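Local coordinates for uncharacterized protein conserved in bacteria (Streptococcus suis, PDB 4FZQ) that forms the G5 domain of a surface antigen, HP0197, that mediates attachment of the bacterium to host cells, probably by binding a host-surface ligand, at residues Glu11-Ile16 and Gly37-Lys42; Glu18-Asp23 and Arg71-Gly76; Val45-Ile50 and Asn59-Thr64. The protein carries 1 engineered substitution. All blocks are in the same frame, centred on the assembly; numbering follows the deposited sequence.

Contact 1 of 3, residues Glu11-Ile16 and Gly37-Lys42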
loop_
_atom_site.group_PDB
_atom_site.type_symbol
_atom_site.label_atom_id
_atom_site.label_comp_id
_atom_site.label_asym_id
_atom_site.label_seq_id
_atom_site.Cartn_x
_atom_site.Cartn_y
_atom_site.Cartn_z
ATOM N N GLU A 11 5.092 -17.016 -1.346
ATOM C CA GLU A 11 3.657 -16.750 -1.328
ATOM C C GLU A 11 3.306 -15.310 -1.010
ATOM O O GLU A 11 3.652 -14.803 0.047
ATOM C CB GLU A 11 2.959 -17.643 -0.304
ATOM C CG GLU A 11 2.548 -18.992 -0.831
ATOM C CD GLU A 11 1.577 -19.722 0.090
ATOM O OE1 GLU A 11 0.697 -19.058 0.696
ATOM O OE2 GLU A 11 1.677 -20.969 0.183
ATOM N N GLU A 12 2.616 -14.646 -1.923
ATOM C CA GLU A 12 2.211 -13.276 -1.679
ATOM C C GLU A 12 0.709 -13.250 -1.427
ATOM O O GLU A 12 -0.076 -13.757 -2.236
ATOM C CB GLU A 12 2.537 -12.399 -2.872
ATOM C CG GLU A 12 2.068 -10.984 -2.687
ATOM C CD GLU A 12 2.416 -10.102 -3.860
ATOM O OE1 GLU A 12 3.609 -10.064 -4.233
ATOM O OE2 GLU A 12 1.501 -9.442 -4.400
ATOM N N ALA A 13 0.296 -12.684 -0.300
ATOM C CA ALA A 13 -1.130 -12.635 -0.016
ATOM C C ALA A 13 -1.760 -11.567 -0.884
ATOM O O ALA A 13 -1.227 -10.465 -1.022
ATOM C CB ALA A 13 -1.377 -12.326 1.444
ATOM N N LEU A 14 -2.884 -11.904 -1.495
ATOM C CA LEU A 14 -3.589 -10.953 -2.332
ATOM C C LEU A 14 -4.523 -10.138 -1.459
ATOM O O LEU A 14 -5.031 -10.626 -0.445
ATOM C CB LEU A 14 -4.429 -11.690 -3.368
ATOM C CG LEU A 14 -3.643 -12.609 -4.291
ATOM C CD1 LEU A 14 -4.589 -13.349 -5.215
ATOM C CD2 LEU A 14 -2.662 -11.769 -5.079
ATOM N N PRO A 15 -4.761 -8.882 -1.841
ATOM C CA PRO A 15 -5.660 -7.994 -1.086
ATOM C C PRO A 15 -7.025 -8.681 -0.923
ATOM O O PRO A 15 -7.544 -9.258 -1.884
ATOM C CB PRO A 15 -5.771 -6.769 -1.988
ATOM C CG PRO A 15 -4.453 -6.769 -2.733
ATOM C CD PRO A 15 -4.229 -8.220 -3.045
ATOM N N ILE A 16 -7.604 -8.635 0.275
ATOM C CA ILE A 16 -8.908 -9.254 0.484
ATOM C C ILE A 16 -9.929 -8.471 -0.329
ATOM O O ILE A 16 -9.924 -7.245 -0.323
ATOM C CB ILE A 16 -9.343 -9.222 1.971
ATOM C CG1 ILE A 16 -8.596 -10.288 2.779
ATOM C CG2 ILE A 16 -10.837 -9.494 2.086
ATOM C CD1 ILE A 16 -7.109 -10.055 2.987
ATOM N N GLY A 37 -13.971 -13.391 5.065
ATOM C CA GLY A 37 -13.181 -13.624 3.870
ATOM C C GLY A 37 -11.706 -13.865 4.117
ATOM O O GLY A 37 -11.111 -13.278 5.019
ATOM N N LYS A 38 -11.122 -14.744 3.310
ATOM C CA LYS A 38 -9.708 -15.088 3.405
ATOM C C LYS A 38 -8.960 -14.560 2.197
ATOM O O LYS A 38 -9.474 -14.567 1.085
ATOM C CB LYS A 38 -9.529 -16.607 3.483
ATOM C CG LYS A 38 -9.834 -17.211 4.851
ATOM C CD LYS A 38 -11.209 -17.876 4.921
ATOM C CE LYS A 38 -11.249 -19.188 4.134
ATOM N NZ LYS A 38 -12.509 -19.955 4.364
ATOM N N ALA A 39 -7.738 -14.108 2.422
ATOM C CA ALA A 39 -6.915 -13.567 1.347
ATOM C C ALA A 39 -6.642 -14.576 0.236
ATOM O O ALA A 39 -6.529 -15.779 0.482
ATOM C CB ALA A 39 -5.591 -13.067 1.914
ATOM N N GLY A 40 -6.554 -14.069 -0.990
ATOM C CA GLY A 40 -6.238 -14.914 -2.119
ATOM C C GLY A 40 -4.741 -15.191 -2.065
ATOM O O GLY A 40 -4.056 -14.765 -1.138
ATOM N N LYS A 41 -4.205 -15.855 -3.073
ATOM C CA LYS A 41 -2.800 -16.204 -3.018
ATOM C C LYS A 41 -2.073 -16.161 -4.363
ATOM O O LYS A 41 -2.617 -16.557 -5.393
ATOM C CB LYS A 41 -2.716 -17.606 -2.417
ATOM C CG LYS A 41 -1.417 -17.976 -1.766
ATOM C CD LYS A 41 -1.602 -19.271 -0.964
ATOM C CE LYS A 41 -2.601 -19.079 0.185
ATOM N NZ LYS A 41 -2.772 -20.305 1.016
ATOM N N LYS A 42 -0.844 -15.667 -4.344
ATOM C CA LYS A 42 -0.021 -15.625 -5.548
ATOM C C LYS A 42 1.262 -16.355 -5.186
ATOM O O LYS A 42 2.097 -15.835 -4.451
ATOM C CB LYS A 42 0.287 -14.194 -5.945
ATOM C CG LYS A 42 1.227 -14.042 -7.119
ATOM C CD LYS A 42 1.446 -12.561 -7.380
ATOM C CE LYS A 42 2.632 -12.303 -8.285
ATOM N NZ LYS A 42 3.040 -10.859 -8.227
HETATM O O HOH W 1 -7.933 -11.711 -1.969
#
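Glu12 N donates to Lys42 O over 2.8 Å in a nearly straight bond (174° at the hydrogen), and Lys42 N returns one of 2.9 Å to Glu12 O, so each backbone meets the other twice in an antiparallel hydrogen-bonded pair. The next such link, Leu14 N to Gly40 O at 3.1 Å, is as straight, but here the N-H approaches from well above the carbonyl plane, 64° out of it. Beyond it a water accepts from Gly40 N and lies close to Pro15 O, though the modelled distance is too short to rest much on. Leu14 lays its CG and CD1 against the peptide between Gly40 and Lys41, with CD2 3.9 Å from Lys42 CB, the two side chains crossing at about a right angle. One step back along segment 37-42, Ile16 CD1 packs on Ala39 CB at 3.5 Å. Glu12 and Lys42 are both extended and lie side by side, yet their charged ends stay 4.1 Å apart, OE1 to NZ. At this end of the three-stranded sheet of the elongated, helix-free G5 domain, the antiparallel ladder gives way to loop, where the chain leads on toward the second sheet.

Contact 2 of 3, residues Glu18-Asp23 and Arg71-Gly76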
loop_
_atom_site.group_PDB
_atom_site.type_symbol
_atom_site.label_atom_id
_atom_site.label_comp_id
_atom_site.label_asym_id
_atom_site.label_seq_id
_atom_site.Cartn_x
_atom_site.Cartn_y
_atom_site.Cartn_z
ATOM N N GLU A 18 -13.619 -7.135 -0.899
ATOM C CA GLU A 18 -14.765 -6.906 -0.038
ATOM C C GLU A 18 -16.018 -6.584 -0.829
ATOM O O GLU A 18 -16.078 -5.586 -1.553
ATOM C CB GLU A 18 -14.487 -5.762 0.939
ATOM C CG GLU A 18 -15.469 -5.702 2.109
ATOM C CD GLU A 18 -15.223 -4.517 3.042
ATOM O OE1 GLU A 18 -15.592 -3.383 2.679
ATOM O OE2 GLU A 18 -14.653 -4.716 4.137
ATOM N N GLU A 19 -17.027 -7.427 -0.679
ATOM C CA GLU A 19 -18.284 -7.209 -1.365
ATOM C C GLU A 19 -19.217 -6.386 -0.482
ATOM O O GLU A 19 -19.332 -6.650 0.712
ATOM C CB GLU A 19 -18.950 -8.547 -1.681
ATOM C CG GLU A 19 -20.313 -8.392 -2.288
ATOM C CD GLU A 19 -20.985 -9.709 -2.593
ATOM O OE1 GLU A 19 -20.413 -10.773 -2.257
ATOM O OE2 GLU A 19 -22.093 -9.672 -3.173
ATOM N N ILE A 20 -19.849 -5.364 -1.056
ATOM C CA ILE A 20 -20.812 -4.561 -0.312
ATOM C C ILE A 20 -22.149 -5.026 -0.869
ATOM O O ILE A 20 -22.426 -4.916 -2.065
ATOM C CB ILE A 20 -20.657 -3.032 -0.529
ATOM C CG1 ILE A 20 -19.441 -2.499 0.227
ATOM C CG2 ILE A 20 -21.869 -2.307 0.042
ATOM C CD1 ILE A 20 -19.313 -2.807 1.704
ATOM N N ARG A 21 -22.971 -5.558 0.016
ATOM C CA ARG A 21 -24.258 -6.105 -0.360
ATOM C C ARG A 21 -25.367 -5.334 0.360
ATOM O O ARG A 21 -25.209 -4.952 1.515
ATOM C CB ARG A 21 -24.240 -7.583 0.032
ATOM C CG ARG A 21 -25.337 -8.439 -0.506
ATOM C CD ARG A 21 -25.082 -9.899 -0.130
ATOM N NE ARG A 21 -23.932 -10.463 -0.830
ATOM C CZ ARG A 21 -23.612 -11.753 -0.816
ATOM N NH1 ARG A 21 -24.360 -12.610 -0.134
ATOM N NH2 ARG A 21 -22.559 -12.193 -1.494
ATOM N N TYR A 22 -26.476 -5.077 -0.328
ATOM C CA TYR A 22 -27.595 -4.348 0.278
ATOM C C TYR A 22 -28.644 -5.294 0.841
ATOM O O TYR A 22 -28.964 -6.306 0.231
ATOM C CB TYR A 22 -28.277 -3.425 -0.747
ATOM C CG TYR A 22 -29.571 -2.775 -0.248
ATOM C CD1 TYR A 22 -29.597 -2.042 0.942
ATOM C CD2 TYR A 22 -30.753 -2.862 -0.985
ATOM C CE1 TYR A 22 -30.763 -1.410 1.381
ATOM C CE2 TYR A 22 -31.926 -2.236 -0.557
ATOM C CZ TYR A 22 -31.927 -1.507 0.627
ATOM O OH TYR A 22 -33.074 -0.852 1.047
ATOM N N ASP A 23 -29.173 -4.952 2.010
ATOM C CA ASP A 23 -30.215 -5.742 2.651
ATOM C C ASP A 23 -31.276 -4.741 3.098
ATOM O O ASP A 23 -31.018 -3.902 3.961
ATOM C CB ASP A 23 -29.645 -6.499 3.858
ATOM C CG ASP A 23 -30.689 -7.354 4.570
ATOM O OD1 ASP A 23 -30.309 -8.084 5.517
ATOM O OD2 ASP A 23 -31.884 -7.299 4.192
ATOM N N ARG A 71 -14.847 -10.967 1.603
ATOM C CA ARG A 71 -15.269 -10.457 2.883
ATOM C C ARG A 71 -16.600 -9.843 2.438
ATOM O O ARG A 71 -16.644 -9.115 1.440
ATOM C CB ARG A 71 -14.296 -9.376 3.338
ATOM C CG ARG A 71 -14.671 -8.636 4.607
ATOM C CD ARG A 71 -13.600 -7.604 4.932
ATOM N NE ARG A 71 -14.018 -6.676 5.978
ATOM C CZ ARG A 71 -14.191 -7.014 7.252
ATOM N NH1 ARG A 71 -13.974 -8.266 7.640
ATOM N NH2 ARG A 71 -14.591 -6.104 8.133
ATOM N N ILE A 72 -17.691 -10.152 3.121
ATOM C CA ILE A 72 -18.967 -9.586 2.709
ATOM C C ILE A 72 -19.510 -8.597 3.731
ATOM O O ILE A 72 -19.746 -8.950 4.890
ATOM C CB ILE A 72 -20.046 -10.682 2.464
ATOM C CG1 ILE A 72 -19.748 -11.466 1.185
ATOM C CG2 ILE A 72 -21.406 -10.041 2.294
ATOM C CD1 ILE A 72 -18.560 -11.057 0.308
ATOM N N LEU A 73 -19.705 -7.357 3.294
ATOM C CA LEU A 73 -20.254 -6.332 4.167
ATOM C C LEU A 73 -21.705 -6.115 3.743
ATOM O O LEU A 73 -21.986 -5.851 2.574
ATOM C CB LEU A 73 -19.472 -5.024 4.040
ATOM C CG LEU A 73 -19.819 -4.006 5.136
ATOM C CD1 LEU A 73 -19.210 -4.489 6.446
ATOM C CD2 LEU A 73 -19.296 -2.619 4.794
ATOM N N VAL A 74 -22.624 -6.247 4.693
ATOM C CA VAL A 74 -24.047 -6.077 4.417
ATOM C C VAL A 74 -24.546 -4.795 5.081
ATOM O O VAL A 74 -24.371 -4.603 6.281
ATOM C CB VAL A 74 -24.867 -7.288 4.948
ATOM C CG1 VAL A 74 -26.295 -7.196 4.465
ATOM C CG2 VAL A 74 -24.250 -8.601 4.466
ATOM N N LYS A 75 -25.154 -3.911 4.296
ATOM C CA LYS A 75 -25.654 -2.654 4.831
ATOM C C LYS A 75 -27.087 -2.344 4.403
ATOM O O LYS A 75 -27.651 -2.980 3.497
ATOM C CB LYS A 75 -24.726 -1.513 4.429
ATOM C CG LYS A 75 -24.481 -1.422 2.945
ATOM C CD LYS A 75 -23.510 -0.299 2.622
ATOM C CE LYS A 75 -24.076 1.053 3.001
ATOM N NZ LYS A 75 -23.167 2.160 2.599
ATOM N N GLY A 76 -27.662 -1.344 5.063
ATOM C CA GLY A 76 -29.032 -0.964 4.795
ATOM C C GLY A 76 -29.216 0.149 3.795
ATOM O O GLY A 76 -30.184 0.903 3.878
#
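Glu18 and Arg71 lie side by side and point the same way, and Arg71 NE donates to Glu18 OE2 at 2.8 Å. The carboxylate oxygen uses its anti lone pair and sits at the guanidinium edge, near that group's plane, although the two planes are turned 37° apart. Arg71 is extended from CG to NE, which carries NE alongside the glutamate chain. On the same face Ile20 and Leu73 also run side by side, while the Ile20 and Lys75 side chains cross obliquely, Ile20 CG2 meeting Lys75 CD at 3.7 Å; the amine of Lys75 goes on to a salt bridge with Glu79.

The backbones beneath form a parallel pair with strand axes 4.6 Å apart and inclined by 23°. Five N-H...O bonds run alternately between them, among them Leu73 N to Glu19 O at 2.7 Å. Strand 71-75 is the middle member of the mixed three-stranded sheet of the G5 domain, with strand 31-35 antiparallel on its other edge.

The opposite face carries Glu19, Ile72, Arg21 and Val74. A bend at chi3 (-69°) turns NE of Arg21 back toward Glu19, and Arg21 NH2 donates to Glu19 OE1 at 2.7 Å, from above the carboxylate plane. Ile72 CG2 lies 4.0 Å above one guanidinium face, displaced toward its rim. Glu19 OE1 has a second cation, Lys30 of a neighbouring subunit. Towards the strand ends, Tyr22 turns its ring edge, at CE1, to Gly76 C, and Asp23 CB packs on Val74 CG1 at 3.5 Å.

Contact 3 of 3, residues Val45-Ile50 and Asn59-Thr64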
loop_
_atom_site.group_PDB
_atom_site.type_symbol
_atom_site.label_atom_id
_atom_site.label_comp_id
_atom_site.label_asym_id
_atom_site.label_seq_id
_atom_site.Cartn_x
_atom_site.Cartn_y
_atom_site.Cartn_z
ATOM N N VAL A 45 7.241 -19.935 -7.954
ATOM C CA VAL A 45 8.276 -20.931 -7.725
ATOM C C VAL A 45 9.502 -20.408 -8.456
ATOM O O VAL A 45 9.438 -20.108 -9.651
ATOM C CB VAL A 45 7.903 -22.303 -8.301
ATOM C CG1 VAL A 45 9.093 -23.257 -8.168
ATOM C CG2 VAL A 45 6.702 -22.867 -7.569
ATOM N N TYR A 46 10.606 -20.281 -7.729
ATOM C CA TYR A 46 11.841 -19.781 -8.314
ATOM C C TYR A 46 12.904 -20.844 -8.305
ATOM O O TYR A 46 12.787 -21.856 -7.606
ATOM C CB TYR A 46 12.393 -18.595 -7.520
ATOM C CG TYR A 46 11.541 -17.354 -7.540
ATOM C CD1 TYR A 46 10.553 -17.146 -6.579
ATOM C CD2 TYR A 46 11.725 -16.384 -8.522
ATOM C CE1 TYR A 46 9.766 -15.990 -6.599
ATOM C CE2 TYR A 46 10.953 -15.238 -8.552
ATOM C CZ TYR A 46 9.974 -15.043 -7.587
ATOM O OH TYR A 46 9.212 -13.900 -7.607
ATOM N N GLN A 47 13.951 -20.609 -9.091
ATOM C CA GLN A 47 15.083 -21.521 -9.106
ATOM C C GLN A 47 16.348 -20.695 -8.974
ATOM O O GLN A 47 16.591 -19.780 -9.758
ATOM C CB GLN A 47 15.157 -22.338 -10.378
ATOM C CG GLN A 47 16.120 -23.481 -10.199
ATOM C CD GLN A 47 16.276 -24.327 -11.429
ATOM O OE1 GLN A 47 16.630 -25.499 -11.334
ATOM N NE2 GLN A 47 16.031 -23.740 -12.594
ATOM N N ASP A 48 17.148 -21.014 -7.964
ATOM C CA ASP A 48 18.379 -20.286 -7.720
ATOM C C ASP A 48 19.590 -21.095 -8.132
ATOM O O ASP A 48 19.564 -22.326 -8.083
ATOM C CB ASP A 48 18.503 -19.959 -6.233
ATOM C CG ASP A 48 17.422 -19.016 -5.743
ATOM O OD1 ASP A 48 17.086 -19.085 -4.544
ATOM O OD2 ASP A 48 16.921 -18.200 -6.542
ATOM N N VAL A 49 20.641 -20.401 -8.553
ATOM C CA VAL A 49 21.883 -21.072 -8.904
ATOM C C VAL A 49 22.825 -20.721 -7.765
ATOM O O VAL A 49 22.969 -19.551 -7.412
ATOM C CB VAL A 49 22.516 -20.543 -10.207
ATOM C CG1 VAL A 49 23.725 -21.399 -10.568
ATOM C CG2 VAL A 49 21.530 -20.562 -11.314
ATOM N N ILE A 50 23.469 -21.723 -7.193
ATOM C CA ILE A 50 24.381 -21.469 -6.092
ATOM C C ILE A 50 25.829 -21.782 -6.453
ATOM O O ILE A 50 26.151 -22.897 -6.873
ATOM C CB ILE A 50 23.969 -22.296 -4.871
ATOM C CG1 ILE A 50 22.494 -22.031 -4.573
ATOM C CG2 ILE A 50 24.845 -21.953 -3.670
ATOM C CD1 ILE A 50 21.843 -23.024 -3.612
ATOM N N ASN A 59 15.777 -17.742 -11.550
ATOM C CA ASN A 59 14.761 -17.710 -12.584
ATOM C C ASN A 59 13.401 -17.996 -11.966
ATOM O O ASN A 59 13.287 -18.717 -10.966
ATOM C CB ASN A 59 15.017 -18.766 -13.665
ATOM C CG ASN A 59 16.268 -18.504 -14.480
ATOM O OD1 ASN A 59 16.645 -17.362 -14.726
ATOM N ND2 ASN A 59 16.903 -19.576 -14.930
ATOM N N LEU A 60 12.371 -17.419 -12.574
ATOM C CA LEU A 60 11.001 -17.626 -12.142
ATOM C C LEU A 60 10.508 -18.828 -12.951
ATOM O O LEU A 60 10.500 -18.792 -14.173
ATOM C CB LEU A 60 10.159 -16.392 -12.470
ATOM C CG LEU A 60 8.652 -16.533 -12.232
ATOM C CD1 LEU A 60 8.381 -16.681 -10.735
ATOM C CD2 LEU A 60 7.926 -15.313 -12.785
ATOM N N LEU A 61 10.117 -19.892 -12.269
ATOM C CA LEU A 61 9.649 -21.089 -12.935
ATOM C C LEU A 61 8.152 -21.075 -13.226
ATOM O O LEU A 61 7.721 -21.516 -14.295
ATOM C CB LEU A 61 9.999 -22.312 -12.092
ATOM C CG LEU A 61 11.196 -23.170 -12.516
ATOM C CD1 LEU A 61 12.301 -22.317 -13.116
ATOM C CD2 LEU A 61 11.676 -23.952 -11.301
ATOM N N SER A 62 7.360 -20.573 -12.277
ATOM C CA SER A 62 5.916 -20.510 -12.446
ATOM C C SER A 62 5.272 -19.541 -11.478
ATOM O O SER A 62 5.834 -19.209 -10.434
ATOM C CB SER A 62 5.297 -21.890 -12.258
ATOM O OG SER A 62 5.595 -22.409 -10.976
ATOM N N GLU A 63 4.068 -19.110 -11.827
ATOM C CA GLU A 63 3.331 -18.157 -11.025
ATOM C C GLU A 63 1.859 -18.580 -11.039
ATOM O O GLU A 63 1.204 -18.585 -12.087
ATOM C CB GLU A 63 3.530 -16.774 -11.640
ATOM C CG GLU A 63 3.178 -15.597 -10.780
ATOM C CD GLU A 63 3.523 -14.292 -11.473
ATOM O OE1 GLU A 63 4.729 -13.998 -11.624
ATOM O OE2 GLU A 63 2.591 -13.565 -11.885
ATOM N N THR A 64 1.358 -18.947 -9.863
ATOM C CA THR A 64 -0.011 -19.405 -9.689
ATOM C C THR A 64 -0.834 -18.433 -8.855
ATOM O O THR A 64 -0.452 -18.082 -7.748
ATOM C CB THR A 64 -0.022 -20.760 -8.982
ATOM O OG1 THR A 64 0.720 -21.708 -9.757
ATOM C CG2 THR A 64 -1.449 -21.254 -8.780
#
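Leu60 CD1 sits over one face of the Tyr46 ring, 4.0 Å from its centroid and 24° off the ring normal, a CH-pi contact displaced toward the rim at CE2. The two side chains cross obliquely: Tyr46 CG stands anti to the carbonyl carbon (chi1 -66°), beside the backbone N, and Leu60 CD1 comes over the ring from the other strand. Beside it along the strands, Gln47 and Asn59 form a hydrogen-bonded pair, with Gln47 N to Asn59 O at 2.7 Å and Asn59 N to Gln47 O at 2.8 Å.

Past the non-hydrogen-bonded pair Tyr46-Leu60 the register slips by one residue: Leu61 and Ser62 both face Val45, a classic beta bulge in the hairpin of strands 41-50 and 55-66. Val45 O takes a short bond from Leu61 N, 2.7 Å, and a weak one from Ser62 N, 3.4 Å, while Val45 N donates to Ser62 O. Leu61, with a helix-like psi of -40°, is the residue that makes the extra step.

The face of Val45 and Gln47 is closely packed too. Leu61 reaches across obliquely, its CD2 3.9 Å from Gln47 CB and 4.1 Å from Val45 CG1, and Ser62 OG rests 3.5 Å from Val45 CB. Looser are the exposed Asn59, which meets its partner strand mainly through its backbone, and residues 48-50 and 63-64, which make no contact across the pair. Ser62, Glu63 and Thr64 instead pair with a strand of a neighbouring subunit, which continues the sheet past this edge.

The three contacts are strung along one elongated domain. Contacts 1 and 3 belong to the same antiparallel sheet and share strand 41-50, which pairs with strand 4-13 in contact 1 and with strand 55-66 in contact 3; their centres are 20 Å apart, yet Lys42 CE comes within 3.8 Å of Glu63 OE2. Contact 2 lies in the other sheet, its centre also 20 Å from that of contact 1, and the two meet where Ile16 CG2 packs 3.7 Å from Arg71 CB. Contacts 2 and 3 lie on opposite sides of the chain's centre, about 39 Å apart between centres and about 18 Å between nearest atoms. Contact 1, near the middle, lies at the end of one sheet, and its loop residue Ile16 touches the other.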